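Local coordinates for BB0689 (Borrelia burgdorferi, PDB 4D53), which is an outer surface lipoprotein of the bacterial CAP superfamily whose biochemical role is not established, at residues 11-14 and 15-19; 54-57 and 58-61; 100-103 and 104-108. All coordinates share one frame; numbering follows the deposited sequence.

Contact 1: residues 11-14 and 15-19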
loop_
_atom_site.group_PDB
_atom_site.type_symbol
_atom_site.label_atom_id
_atom_site.label_comp_id
_atom_site.label_asym_id
_atom_site.label_seq_id
_atom_site.Cartn_x
_atom_site.Cartn_y
_atom_site.Cartn_z
ATOM N N GLU A 11 7.771 -0.110 -12.311
ATOM C CA GLU A 11 6.844 -0.553 -13.303
ATOM C C GLU A 11 5.735 -1.468 -12.709
ATOM O O GLU A 11 4.522 -1.367 -13.083
ATOM C CB GLU A 11 7.568 -1.244 -14.435
ATOM C CG GLU A 11 6.680 -1.616 -15.593
ATOM C CD GLU A 11 6.034 -0.401 -16.278
ATOM O OE1 GLU A 11 6.715 0.666 -16.467
ATOM O OE2 GLU A 11 4.809 -0.525 -16.579
ATOM N N ASP A 12 6.129 -2.275 -11.736
ATOM C CA ASP A 12 5.146 -3.097 -11.012
ATOM C C ASP A 12 4.081 -2.244 -10.399
ATOM O O ASP A 12 2.896 -2.589 -10.540
ATOM C CB ASP A 12 5.859 -3.952 -9.916
ATOM C CG ASP A 12 6.894 -4.912 -10.470
ATOM O OD1 ASP A 12 6.846 -5.176 -11.689
ATOM O OD2 ASP A 12 7.608 -5.570 -9.665
ATOM N N MET A 13 4.450 -1.143 -9.714
ATOM C CA MET A 13 3.492 -0.316 -9.058
ATOM C C MET A 13 2.632 0.418 -10.052
ATOM O O MET A 13 1.476 0.657 -9.769
ATOM C CB MET A 13 4.103 0.682 -8.075
ATOM C CG MET A 13 4.672 0.096 -6.810
ATOM S SD MET A 13 3.347 -0.778 -5.886
ATOM C CE MET A 13 2.160 0.493 -5.783
ATOM N N LYS A 14 3.171 0.773 -11.216
ATOM C CA LYS A 14 2.299 1.370 -12.276
ATOM C C LYS A 14 1.190 0.397 -12.716
ATOM O O LYS A 14 0.012 0.803 -12.876
ATOM C CB LYS A 14 3.242 1.794 -13.444
ATOM C CG LYS A 14 2.695 2.325 -14.752
ATOM C CD LYS A 14 3.944 2.766 -15.613
ATOM C CE LYS A 14 3.691 4.039 -16.426
ATOM N NZ LYS A 14 2.450 3.913 -17.260
ATOM N N ILE A 15 1.522 -0.879 -12.838
ATOM C CA ILE A 15 0.550 -1.914 -13.162
ATOM C C ILE A 15 -0.492 -2.005 -12.050
ATOM O O ILE A 15 -1.728 -2.077 -12.302
ATOM C CB ILE A 15 1.250 -3.217 -13.528
ATOM C CG1 ILE A 15 1.961 -3.101 -14.883
ATOM C CG2 ILE A 15 0.322 -4.462 -13.552
ATOM C CD1 ILE A 15 3.023 -4.181 -15.032
ATOM N N LEU A 16 -0.017 -2.102 -10.818
ATOM C CA LEU A 16 -0.943 -2.273 -9.700
ATOM C C LEU A 16 -1.902 -1.084 -9.559
ATOM O O LEU A 16 -3.080 -1.281 -9.360
ATOM C CB LEU A 16 -0.198 -2.442 -8.404
ATOM C CG LEU A 16 -1.067 -2.631 -7.145
ATOM C CD1 LEU A 16 -1.988 -3.844 -7.354
ATOM C CD2 LEU A 16 -0.175 -2.875 -5.916
ATOM N N TYR A 17 -1.392 0.148 -9.628
ATOM C CA TYR A 17 -2.240 1.336 -9.566
ATOM C C TYR A 17 -3.319 1.296 -10.641
ATOM O O TYR A 17 -4.533 1.589 -10.407
ATOM C CB TYR A 17 -1.352 2.619 -9.720
ATOM C CG TYR A 17 -0.498 3.074 -8.557
ATOM C CD1 TYR A 17 -0.933 3.027 -7.234
ATOM C CD2 TYR A 17 0.796 3.558 -8.785
ATOM C CE1 TYR A 17 -0.176 3.514 -6.214
ATOM C CE2 TYR A 17 1.560 4.036 -7.782
ATOM C CZ TYR A 17 1.111 4.010 -6.497
ATOM O OH TYR A 17 1.909 4.515 -5.507
ATOM N N SER A 18 -2.908 0.931 -11.817
ATOM C CA SER A 18 -3.837 0.794 -12.967
ATOM C C SER A 18 -4.942 -0.256 -12.797
ATOM O O SER A 18 -6.121 0.005 -13.077
ATOM C CB SER A 18 -2.996 0.522 -14.229
ATOM O OG SER A 18 -3.888 0.417 -15.310
ATOM N N GLU A 19 -4.576 -1.416 -12.245
ATOM C CA GLU A 19 -5.537 -2.440 -11.861
ATOM C C GLU A 19 -6.505 -1.983 -10.793
ATOM O O GLU A 19 -7.738 -2.167 -10.958
ATOM C CB GLU A 19 -4.794 -3.703 -11.406
ATOM C CG GLU A 19 -5.746 -4.848 -11.444
ATOM C CD GLU A 19 -5.091 -6.208 -11.074
ATOM O OE1 GLU A 19 -3.966 -6.256 -10.532
ATOM O OE2 GLU A 19 -5.720 -7.206 -11.391
#
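Met13 and Tyr17, one turn apart on helix 10-26, meet through a CH-pi contact. Met13 CE lies 4.0 Å from the centroid of the Tyr17 ring and 20° off the ring normal, which places the methyl over a face, though shifted toward the rim beside CZ. The folded methionine explains this: with chi2 at -60° and chi3 also bent, the chain curls back and delivers its methyl to the ring instead of reaching straight outward. The two side chains cross obliquely, whereas Met13 and Leu16 run side by side in the same direction, with Met13 SD 4.1 Å from Leu16 CD2. Main-chain bonds of the helix set the spacing: Tyr17 N donates to Met13 O at 2.9 Å with a nearly straight N-H...O angle of 173°, and Leu16 N donates to Asp12 O at 3.0 Å. The far end of the tyrosine is held as well, its OH being hydrogen-bonded to Glu39 and to Gly115 N, which should limit swinging of the ring under the methyl. The helix thus lies against the sheet: Leu16 packs on Phe127 and Val129 of strand 125-134 and on helix 91-96, while Asp12 forms a salt bridge to Arg117 of strand 112-119.

Contact 2: residues 54-57 and 58-61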
loop_
_atom_site.group_PDB
_atom_site.type_symbol
_atom_site.label_atom_id
_atom_site.label_comp_id
_atom_site.label_asym_id
_atom_site.label_seq_id
_atom_site.Cartn_x
_atom_site.Cartn_y
_atom_site.Cartn_z
ATOM N N THR A 54 8.602 -9.727 8.954
ATOM C CA THR A 54 7.240 -9.732 9.528
ATOM C C THR A 54 6.318 -9.049 8.551
ATOM O O THR A 54 6.756 -8.250 7.721
ATOM C CB THR A 54 7.199 -8.955 10.877
ATOM O OG1 THR A 54 5.888 -9.015 11.521
ATOM C CG2 THR A 54 7.506 -7.478 10.783
ATOM N N ILE A 55 5.028 -9.329 8.708
ATOM C CA ILE A 55 4.030 -8.537 8.149
ATOM C C ILE A 55 3.045 -8.188 9.304
ATOM O O ILE A 55 2.475 -9.078 9.979
ATOM C CB ILE A 55 3.292 -9.321 7.022
ATOM C CG1 ILE A 55 4.212 -9.669 5.862
ATOM C CG2 ILE A 55 2.069 -8.550 6.648
ATOM C CD1 ILE A 55 4.686 -8.436 5.097
ATOM N N THR A 56 2.870 -6.922 9.526
ATOM C CA THR A 56 2.051 -6.416 10.655
ATOM C C THR A 56 1.728 -4.977 10.414
ATOM O O THR A 56 2.526 -4.272 9.759
ATOM C CB THR A 56 2.742 -6.583 12.030
ATOM O OG1 THR A 56 1.925 -5.931 13.012
ATOM C CG2 THR A 56 4.096 -5.964 12.020
ATOM N N HIS A 57 0.611 -4.484 10.938
ATOM C CA HIS A 57 0.243 -3.053 10.788
ATOM C C HIS A 57 0.841 -2.195 11.905
ATOM O O HIS A 57 0.755 -0.983 11.836
ATOM C CB HIS A 57 -1.289 -2.876 10.796
ATOM C CG HIS A 57 -1.961 -3.497 9.617
ATOM N ND1 HIS A 57 -1.996 -2.884 8.381
ATOM C CD2 HIS A 57 -2.686 -4.640 9.498
ATOM C CE1 HIS A 57 -2.724 -3.623 7.552
ATOM N NE2 HIS A 57 -3.129 -4.701 8.194
ATOM N N THR A 58 1.444 -2.808 12.940
ATOM C CA THR A 58 1.810 -2.066 14.159
ATOM C C THR A 58 3.269 -2.226 14.555
ATOM O O THR A 58 3.610 -2.355 15.717
ATOM C CB THR A 58 0.959 -2.521 15.366
ATOM O OG1 THR A 58 1.130 -3.936 15.533
ATOM C CG2 THR A 58 -0.496 -2.200 15.069
ATOM N N LEU A 59 4.164 -2.240 13.589
ATOM C CA LEU A 59 5.563 -2.483 13.914
ATOM C C LEU A 59 6.183 -1.364 14.762
ATOM O O LEU A 59 5.962 -0.171 14.514
ATOM C CB LEU A 59 6.383 -2.810 12.670
ATOM C CG LEU A 59 7.866 -3.127 12.966
ATOM C CD1 LEU A 59 7.928 -4.518 13.688
ATOM C CD2 LEU A 59 8.627 -3.248 11.673
ATOM N N PHE A 60 6.865 -1.747 15.854
ATOM C CA PHE A 60 7.437 -0.771 16.799
ATOM C C PHE A 60 6.500 0.198 17.417
ATOM O O PHE A 60 6.893 1.285 17.679
ATOM C CB PHE A 60 8.676 -0.071 16.204
ATOM C CG PHE A 60 9.672 -1.039 15.632
ATOM C CD1 PHE A 60 9.905 -2.272 16.284
ATOM C CD2 PHE A 60 10.406 -0.751 14.497
ATOM C CE1 PHE A 60 10.777 -3.182 15.784
ATOM C CE2 PHE A 60 11.304 -1.676 13.983
ATOM C CZ PHE A 60 11.493 -2.890 14.627
ATOM N N GLY A 61 5.260 -0.210 17.692
ATOM C CA GLY A 61 4.311 0.612 18.367
ATOM C C GLY A 61 3.745 1.765 17.534
ATOM O O GLY A 61 3.146 2.675 18.100
#
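Leu59, whose CB meets the Thr56 methyl across this turn, also covers one face of the Phe60 ring: Leu59 CG stands 3.7 Å above the ring plane, over its centre. The second flat group, the His57 imidazole, has ND1 hydrogen-bonded to Glu80 of strand 75-84, and the side chain touches Leu82. Thr56 to Thr58 form an ST turn in the irregular segment that follows helix 36-52 of the CAP fold. The evidence is the bond from Thr58 N to Thr56 OG1, 3.2 Å long with an N-H...O angle of 172°, linking a threonine hydroxyl to the amide two residues on. Because Thr56 carries OG1 anti to its own N (chi1 174°), the hydroxyl reaches forward to that amide while CG2 is left to face Leu59, 3.9 Å from Leu59 CB. The Thr56 and Leu59 side chains cross at about a right angle, as do those of Thr56 and Thr58.

Tyr45 of helix 36-52 fastens the turn from outside, its OH hydrogen-bonding to both Thr56 O and Leu59 N, and Arg67 binds His57 O. The His57-Glu80 pair is probably part of the histidine and glutamate cluster that lines the central cavity in CAP relatives. On the apolar side, Thr54 CG2 touches Leu59 CD1 at 4.2 Å. At the hydroxyl end, Thr58 OG1 adds a second, weak bond to Thr56 OG1 at 3.3 Å.

Contact 3: residues 100-103 and 104-108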
loop_
_atom_site.group_PDB
_atom_site.type_symbol
_atom_site.label_atom_id
_atom_site.label_comp_id
_atom_site.label_asym_id
_atom_site.label_seq_id
_atom_site.Cartn_x
_atom_site.Cartn_y
_atom_site.Cartn_z
ATOM N N SER A 100 -11.755 -7.364 5.108
ATOM C CA SER A 100 -11.153 -6.105 5.568
ATOM C C SER A 100 -10.298 -5.498 4.424
ATOM O O SER A 100 -10.342 -4.282 4.199
ATOM C CB SER A 100 -10.318 -6.291 6.836
ATOM O OG SER A 100 -9.293 -7.180 6.628
ATOM N N HIS A 101 -9.519 -6.301 3.713
ATOM C CA HIS A 101 -8.803 -5.770 2.558
ATOM C C HIS A 101 -9.644 -5.276 1.392
ATOM O O HIS A 101 -9.347 -4.224 0.766
ATOM C CB HIS A 101 -7.694 -6.687 2.071
ATOM C CG HIS A 101 -6.872 -7.235 3.174
ATOM N ND1 HIS A 101 -6.410 -8.521 3.152
ATOM C CD2 HIS A 101 -6.423 -6.705 4.318
ATOM C CE1 HIS A 101 -5.703 -8.755 4.232
ATOM N NE2 HIS A 101 -5.693 -7.674 4.960
ATOM N N LYS A 102 -10.686 -6.005 1.066
ATOM C CA LYS A 102 -11.637 -5.553 0.065
ATOM C C LYS A 102 -12.224 -4.162 0.455
ATOM O O LYS A 102 -12.320 -3.315 -0.399
ATOM C CB LYS A 102 -12.771 -6.565 -0.083
ATOM C CG LYS A 102 -13.825 -6.138 -1.080
ATOM C CD LYS A 102 -14.771 -7.249 -1.464
ATOM C CE LYS A 102 -15.902 -6.711 -2.340
ATOM N NZ LYS A 102 -16.630 -7.848 -2.895
ATOM N N GLU A 103 -12.620 -3.994 1.676
ATOM C CA GLU A 103 -13.198 -2.725 2.187
ATOM C C GLU A 103 -12.278 -1.562 1.846
ATOM O O GLU A 103 -12.733 -0.505 1.385
ATOM C CB GLU A 103 -13.385 -2.794 3.682
ATOM C CG GLU A 103 -14.330 -1.781 4.259
ATOM C CD GLU A 103 -13.756 -0.404 4.415
ATOM O OE1 GLU A 103 -12.489 -0.272 4.539
ATOM O OE2 GLU A 103 -14.580 0.570 4.377
ATOM N N ALA A 104 -10.968 -1.748 2.048
ATOM C CA ALA A 104 -10.011 -0.714 1.661
ATOM C C ALA A 104 -9.956 -0.462 0.202
ATOM O O ALA A 104 -9.962 0.726 -0.243
ATOM C CB ALA A 104 -8.621 -1.069 2.254
ATOM N N LEU A 105 -9.880 -1.510 -0.625
ATOM C CA LEU A 105 -9.791 -1.313 -2.059
ATOM C C LEU A 105 -10.980 -0.578 -2.654
ATOM O O LEU A 105 -10.828 0.159 -3.626
ATOM C CB LEU A 105 -9.688 -2.630 -2.791
ATOM C CG LEU A 105 -8.426 -3.448 -2.683
ATOM C CD1 LEU A 105 -8.595 -4.816 -3.398
ATOM C CD2 LEU A 105 -7.289 -2.668 -3.354
ATOM N N ILE A 106 -12.149 -0.782 -2.101
ATOM C CA ILE A 106 -13.345 -0.143 -2.664
ATOM C C ILE A 106 -13.885 1.022 -1.768
ATOM O O ILE A 106 -15.063 1.369 -1.885
ATOM C CB ILE A 106 -14.469 -1.207 -2.971
ATOM C CG1 ILE A 106 -15.006 -1.831 -1.702
ATOM C CG2 ILE A 106 -13.950 -2.198 -3.968
ATOM C CD1 ILE A 106 -16.308 -2.641 -1.924
ATOM N N ASN A 107 -13.055 1.561 -0.888
ATOM C CA ASN A 107 -13.458 2.639 0.012
ATOM C C ASN A 107 -13.827 3.946 -0.753
ATOM O O ASN A 107 -13.286 4.240 -1.814
ATOM C CB ASN A 107 -12.468 2.860 1.109
ATOM C CG ASN A 107 -11.347 3.775 0.725
ATOM O OD1 ASN A 107 -10.279 3.395 0.175
ATOM N ND2 ASN A 107 -11.643 5.050 0.889
ATOM N N THR A 108 -14.749 4.701 -0.161
ATOM C CA THR A 108 -15.132 6.039 -0.685
ATOM C C THR A 108 -14.696 7.136 0.219
ATOM O O THR A 108 -15.076 8.277 -0.009
ATOM C CB THR A 108 -16.686 6.190 -0.797
ATOM O OG1 THR A 108 -17.304 5.963 0.470
ATOM C CG2 THR A 108 -17.174 5.315 -1.772
#
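This is a helix C-terminal contact, in which the last turn of helix 99-105 unwinds into the loop leading toward strand 112-119. Two main-chain bonds carry it: Leu105 N donates to His101 O at 3.1 Å, and Ile106 N to Lys102 O, also at 3.1 Å, with a C=O...N angle of 166°. Ile106 is the first residue to leave helical geometry, and the next bond shortens its step, Asn107 N reaching back to Ala104 O at 3.3 Å. The opening bond of the series, Ala104 N to Ser100 O, is weak.

Side chains follow the same turn. Ile106 sets CG1 between its backbone N and carbonyl carbon (chi1 67°), which brings CG1 to 3.3 Å from Lys102 O and lets CD1 graze Lys102 CE at 4.1 Å; the extended lysine brings only its CE near the isoleucine, and the chains cross at a slant. Glu103 is bent at chi2 (-78°), and its OE1 makes a salt bridge to Arg79 of strand 75-84.

Arg24 of helix 10-26 binds both Leu105 O, through NH1, and Asn107 O, through NH2, gripping carbonyls on either side of the point where the helix ends. Ala104 and Leu105 rest on Ile81 of strand 75-84, and helix 91-96 also packs here, with Leu105 touching Trp95 and Leu96 and the His101 ring meeting Trp95 edge-to-face.

How the contacts relate
From the N terminus, the contacts follow one another in series, none nesting or crossing, and each joins neighbouring residues of one continuous stretch and closes no long loop. Contact 1 lies on helix 10-26, contact 2 in the loop after helix 36-52, and contact 3 at the end of helix 99-105. Contacts 1 and 2 sit on opposite sides of the chain's centre, their centres 25 Å apart. Contact 3 is linked to the helix of contact 1 through Arg24. Strand 75-84 serves contacts 2 and 3 from successive residues, Glu80 and Arg79, and their nearest atoms are about 5 Å apart, where His57 NE2 and His101 NE2 come closest, at 5.1 Å, consistent with a shared CAP cavity.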